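Local coordinates for major capsid protein P2 (Pseudoalteromonas phage pm2, PDB 2VVF) that builds, as a homotrimer with a double jelly-roll fold, the major capsid layer of a lipid-containing marine bacteriophage, at residues A[15-29]-A[106-120]. Numbering follows the deposited sequence.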
loop_
_atom_site.group_PDB
_atom_site.type_symbol
_atom_site.label_atom_id
_atom_site.label_comp_id
_atom_site.label_asym_id
_atom_site.label_seq_id
_atom_site.Cartn_x
_atom_site.Cartn_y
_atom_site.Cartn_z
ATOM N N ALA A 15 39.388 -9.108 5.586
ATOM C CA ALA A 15 38.987 -10.098 6.576
ATOM C C ALA A 15 39.678 -9.872 7.920
ATOM O O ALA A 15 40.886 -9.650 7.978
ATOM C CB ALA A 15 39.264 -11.501 6.063
ATOM N N GLY A 16 38.900 -9.931 8.997
ATOM C CA GLY A 16 39.427 -9.749 10.346
ATOM C C GLY A 16 39.655 -8.281 10.696
ATOM O O GLY A 16 40.137 -7.961 11.783
ATOM N N ASN A 17 39.306 -7.393 9.771
ATOM C CA ASN A 17 39.492 -5.962 9.979
ATOM C C ASN A 17 38.285 -5.310 10.639
ATOM O O ASN A 17 37.163 -5.806 10.541
ATOM C CB ASN A 17 39.778 -5.266 8.647
ATOM C CG ASN A 17 41.258 -5.054 8.403
ATOM O OD1 ASN A 17 42.102 -5.691 9.032
ATOM N ND2 ASN A 17 41.578 -4.159 7.478
ATOM N N SER A 18 38.526 -4.181 11.297
ATOM C CA SER A 18 37.464 -3.413 11.936
ATOM C C SER A 18 37.287 -2.131 11.131
ATOM O O SER A 18 38.112 -1.220 11.209
ATOM C CB SER A 18 37.837 -3.075 13.381
ATOM O OG SER A 18 37.325 -4.043 14.280
ATOM N N CYS A 19 36.233 -2.082 10.326
ATOM C CA CYS A 19 35.991 -0.925 9.478
ATOM C C CYS A 19 34.874 -0.036 9.993
ATOM O O CYS A 19 34.168 -0.381 10.942
ATOM C CB CYS A 19 35.708 -1.357 8.040
ATOM S SG CYS A 19 36.820 -2.638 7.423
ATOM N N SER A 20 34.723 1.119 9.358
ATOM C CA SER A 20 33.706 2.072 9.763
ATOM C C SER A 20 33.229 2.907 8.581
ATOM O O SER A 20 34.007 3.228 7.684
ATOM C CB SER A 20 34.269 2.990 10.848
ATOM O OG SER A 20 33.429 4.105 11.062
ATOM N N ILE A 21 31.945 3.250 8.586
ATOM C CA ILE A 21 31.373 4.090 7.544
ATOM C C ILE A 21 31.149 5.474 8.135
ATOM O O ILE A 21 30.114 5.742 8.743
ATOM C CB ILE A 21 30.061 3.504 6.981
ATOM C CG1 ILE A 21 30.332 2.183 6.260
ATOM C CG2 ILE A 21 29.395 4.503 6.037
ATOM C CD1 ILE A 21 29.092 1.541 5.686
ATOM N N LYS A 22 32.147 6.337 7.993
ATOM C CA LYS A 22 32.063 7.686 8.532
ATOM C C LYS A 22 31.220 8.577 7.631
ATOM O O LYS A 22 31.572 8.826 6.478
ATOM C CB LYS A 22 33.460 8.274 8.731
ATOM C CG LYS A 22 34.404 7.351 9.482
ATOM C CD LYS A 22 35.631 8.089 9.981
ATOM C CE LYS A 22 36.405 7.247 10.982
ATOM N NZ LYS A 22 37.439 8.043 11.699
ATOM N N LEU A 23 30.094 9.035 8.162
ATOM C CA LEU A 23 29.177 9.875 7.406
ATOM C C LEU A 23 29.439 11.361 7.617
ATOM O O LEU A 23 29.585 11.825 8.750
ATOM C CB LEU A 23 27.729 9.531 7.758
ATOM C CG LEU A 23 27.373 8.045 7.677
ATOM C CD1 LEU A 23 26.079 7.758 8.420
ATOM C CD2 LEU A 23 27.274 7.598 6.225
ATOM N N PRO A 24 29.496 12.098 6.513
ATOM C CA PRO A 24 29.725 13.535 6.554
ATOM C C PRO A 24 28.545 14.250 7.202
ATOM O O PRO A 24 27.388 13.995 6.865
ATOM C CB PRO A 24 29.822 13.902 5.075
ATOM C CG PRO A 24 30.428 12.694 4.445
ATOM C CD PRO A 24 29.977 11.499 5.256
ATOM N N ILE A 25 28.848 15.138 8.142
ATOM C CA ILE A 25 27.819 15.883 8.858
ATOM C C ILE A 25 27.312 17.079 8.057
ATOM O O ILE A 25 28.063 17.696 7.300
ATOM C CB ILE A 25 28.312 16.316 10.253
ATOM C CG1 ILE A 25 28.314 15.123 11.214
ATOM C CG2 ILE A 25 27.447 17.446 10.796
ATOM C CD1 ILE A 25 29.350 14.076 10.883
ATOM N N GLY A 26 26.035 17.404 8.231
ATOM C CA GLY A 26 25.444 18.541 7.537
ATOM C C GLY A 26 24.028 18.282 7.033
ATOM O O GLY A 26 23.146 19.127 7.186
ATOM N N GLN A 27 23.815 17.122 6.417
ATOM C CA GLN A 27 22.507 16.790 5.856
ATOM C C GLN A 27 21.770 15.684 6.603
ATOM O O GLN A 27 22.159 15.292 7.702
ATOM C CB GLN A 27 22.635 16.429 4.373
ATOM C CG GLN A 27 23.617 17.302 3.604
ATOM C CD GLN A 27 22.931 18.423 2.844
ATOM O OE1 GLN A 27 21.996 19.047 3.345
ATOM N NE2 GLN A 27 23.397 18.685 1.630
ATOM N N THR A 28 20.697 15.193 5.991
ATOM C CA THR A 28 19.878 14.136 6.572
ATOM C C THR A 28 20.001 12.850 5.759
ATOM O O THR A 28 19.892 12.868 4.534
ATOM C CB THR A 28 18.406 14.571 6.672
ATOM O OG1 THR A 28 18.280 15.627 7.633
ATOM C CG2 THR A 28 17.527 13.400 7.082
ATOM N N TYR A 29 20.220 11.735 6.448
ATOM C CA TYR A 29 20.332 10.438 5.792
ATOM C C TYR A 29 19.036 9.657 5.964
ATOM O O TYR A 29 18.716 9.200 7.062
ATOM C CB TYR A 29 21.500 9.636 6.376
ATOM C CG TYR A 29 22.859 10.217 6.069
ATOM C CD1 TYR A 29 23.542 9.865 4.911
ATOM C CD2 TYR A 29 23.460 11.122 6.935
ATOM C CE1 TYR A 29 24.785 10.400 4.625
ATOM C CE2 TYR A 29 24.704 11.658 6.660
ATOM C CZ TYR A 29 25.361 11.295 5.503
ATOM O OH TYR A 29 26.599 11.827 5.222
ATOM N N LEU A 106 17.762 10.105 9.628
ATOM C CA LEU A 106 18.943 10.404 10.426
ATOM C C LEU A 106 19.517 11.788 10.143
ATOM O O LEU A 106 20.413 11.940 9.310
ATOM C CB LEU A 106 20.019 9.338 10.211
ATOM C CG LEU A 106 21.354 9.565 10.923
ATOM C CD1 LEU A 106 21.135 9.788 12.411
ATOM C CD2 LEU A 106 22.289 8.392 10.685
ATOM N N GLY A 107 19.008 12.792 10.850
ATOM C CA GLY A 107 19.507 14.153 10.705
ATOM C C GLY A 107 20.870 14.202 11.384
ATOM O O GLY A 107 21.101 13.493 12.364
ATOM N N THR A 108 21.776 15.020 10.856
ATOM C CA THR A 108 23.122 15.117 11.414
ATOM C C THR A 108 23.484 16.511 11.924
ATOM O O THR A 108 24.563 16.711 12.482
ATOM C CB THR A 108 24.180 14.589 10.430
ATOM O OG1 THR A 108 24.261 15.464 9.300
ATOM C CG2 THR A 108 23.818 13.189 9.959
ATOM N N VAL A 109 22.584 17.469 11.737
ATOM C CA VAL A 109 22.834 18.838 12.175
ATOM C C VAL A 109 23.134 18.928 13.670
ATOM O O VAL A 109 22.362 18.443 14.497
ATOM C CB VAL A 109 21.690 19.782 11.772
ATOM C CG1 VAL A 109 21.771 21.080 12.558
ATOM C CG2 VAL A 109 21.728 20.051 10.275
ATOM N N GLY A 110 24.258 19.556 14.007
ATOM C CA GLY A 110 24.666 19.723 15.400
ATOM C C GLY A 110 25.560 18.578 15.867
ATOM O O GLY A 110 26.112 18.614 16.967
ATOM N N LEU A 111 25.694 17.563 15.021
ATOM C CA LEU A 111 26.509 16.391 15.331
ATOM C C LEU A 111 27.991 16.656 15.084
ATOM O O LEU A 111 28.354 17.495 14.260
ATOM C CB LEU A 111 26.062 15.195 14.480
ATOM C CG LEU A 111 24.854 14.411 14.992
ATOM C CD1 LEU A 111 24.608 13.313 14.302
ATOM C CD2 LEU A 111 25.125 13.760 16.139
ATOM N N THR A 112 28.841 15.919 15.790
ATOM C CA THR A 112 30.284 16.039 15.622
ATOM C C THR A 112 30.784 14.838 14.825
ATOM O O THR A 112 31.726 14.947 14.038
ATOM C CB THR A 112 31.009 16.163 16.974
ATOM O OG1 THR A 112 30.546 17.331 17.661
ATOM C CG2 THR A 112 32.514 16.260 16.762
ATOM N N THR A 113 30.129 13.698 15.023
ATOM C CA THR A 113 30.476 12.477 14.309
ATOM C C THR A 113 29.277 11.557 14.106
ATOM O O THR A 113 28.446 11.387 14.998
ATOM C CB THR A 113 31.647 11.726 14.975
ATOM O OG1 THR A 113 31.221 11.175 16.229
ATOM C CG2 THR A 113 32.824 12.656 15.202
ATOM N N CYS A 114 29.203 10.966 12.920
ATOM C CA CYS A 114 28.157 10.011 12.580
ATOM C C CYS A 114 28.858 8.811 11.955
ATOM O O CYS A 114 29.464 8.920 10.889
ATOM C CB CYS A 114 27.153 10.620 11.601
ATOM S SG CYS A 114 25.506 9.881 11.694
ATOM N N GLU A 115 28.814 7.678 12.644
ATOM C CA GLU A 115 29.522 6.494 12.183
ATOM C C GLU A 115 28.698 5.212 12.187
ATOM O O GLU A 115 27.770 5.046 12.981
ATOM C CB GLU A 115 30.756 6.279 13.061
ATOM C CG GLU A 115 32.067 6.197 12.307
ATOM C CD GLU A 115 33.266 6.307 13.228
ATOM O OE1 GLU A 115 33.642 7.444 13.579
ATOM O OE2 GLU A 115 33.820 5.257 13.617
ATOM N N ILE A 116 29.093 4.286 11.320
ATOM C CA ILE A 116 28.485 2.965 11.255
ATOM C C ILE A 116 29.635 1.967 11.318
ATOM O O ILE A 116 30.216 1.605 10.294
ATOM C CB ILE A 116 27.637 2.769 9.986
ATOM C CG1 ILE A 116 26.390 3.651 10.036
ATOM C CG2 ILE A 116 27.231 1.310 9.845
ATOM C CD1 ILE A 116 25.471 3.459 8.850
ATOM N N LYS A 117 29.998 1.578 12.534
ATOM C CA LYS A 117 31.109 0.664 12.750
ATOM C C LYS A 117 30.692 -0.798 12.658
ATOM O O LYS A 117 29.535 -1.142 12.891
ATOM C CB LYS A 117 31.774 0.941 14.100
ATOM C CG LYS A 117 32.391 2.325 14.216
ATOM C CD LYS A 117 32.520 2.752 15.669
ATOM C CE LYS A 117 33.878 2.379 16.240
ATOM N NZ LYS A 117 34.347 3.370 17.247
ATOM N N PHE A 118 31.654 -1.651 12.326
ATOM C CA PHE A 118 31.410 -3.082 12.204
ATOM C C PHE A 118 32.733 -3.825 12.071
ATOM O O PHE A 118 33.755 -3.233 11.728
ATOM C CB PHE A 118 30.513 -3.377 10.997
ATOM C CG PHE A 118 31.092 -2.923 9.686
ATOM C CD1 PHE A 118 30.853 -1.644 9.213
ATOM C CD2 PHE A 118 31.885 -3.775 8.931
ATOM C CE1 PHE A 118 31.391 -1.222 8.010
ATOM C CE2 PHE A 118 32.425 -3.358 7.727
ATOM C CZ PHE A 118 32.177 -2.080 7.267
ATOM N N ASP A 119 32.706 -5.124 12.347
ATOM C CA ASP A 119 33.900 -5.953 12.256
ATOM C C ASP A 119 33.739 -7.004 11.162
ATOM O O ASP A 119 32.698 -7.657 11.065
ATOM C CB ASP A 119 34.177 -6.641 13.594
ATOM C CG ASP A 119 34.163 -5.675 14.762
ATOM O OD1 ASP A 119 34.641 -4.532 14.596
ATOM O OD2 ASP A 119 33.677 -6.057 15.847
ATOM N N ILE A 120 34.770 -7.166 10.340
ATOM C CA ILE A 120 34.735 -8.160 9.274
ATOM C C ILE A 120 35.323 -9.472 9.780
ATOM O O ILE A 120 36.464 -9.516 10.245
ATOM C CB ILE A 120 35.459 -7.666 8.004
ATOM C CG1 ILE A 120 35.014 -6.246 7.652
ATOM C CG2 ILE A 120 35.201 -8.616 6.840
ATOM C CD1 ILE A 120 35.620 -5.717 6.369
#
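Cys-19 and Phe-118 form a hydrogen-bonded antiparallel pair in the N-terminal jelly roll of this double jelly-roll capsid protein, joining 18-23, an edge strand within the chain, to strand 114-120. The two segments meet again where strand 28-29 pairs with 106-107. Between the two pairings both segments cross from one sheet of the roll to the other, and there Ile-25 packs on the type II turn 108-111 and on the start of strand 114-120. Its CB sits 4.2 Å from Leu-111 O. CG2, set opposite the backbone N, lies on the turn, reaching Thr-108 O at 3.4 Å and also touching Leu-111 O. CG1 meets Leu-111 CB at 4.0 Å, the two side chains crossing at about a right angle. Past Leu-111, CD1 ends against Thr-113 CA and Cys-114 N.

On the side facing into the roll, chi1 of 60° places the Phe-118 ring beside Cys-19. Cys-19 O stands over one face, 3.9 Å from the ring plane and offset toward the rim. Phe-118 CZ meets Cys-19 CB at 3.7 Å, and Ile-21 CG1 comes in at the edge. Cys-19 SG stands oblique to this ring and packs on Ile-120 CD1. On the other side, Ser-18 OG donates to Asp-119 OD1 from above the carboxylate plane, and OD2 of the same group is held by Asn-46 of the neighbouring strand.

Thr-108 fastens the crossing: its OG1 accepts a bond from Gly-26 N at 2.8 Å and donates to a lone pair of Gln-27 O at 2.6 Å, while its CG2 rests 3.7 Å from Tyr-29 CD2, at the ring edge.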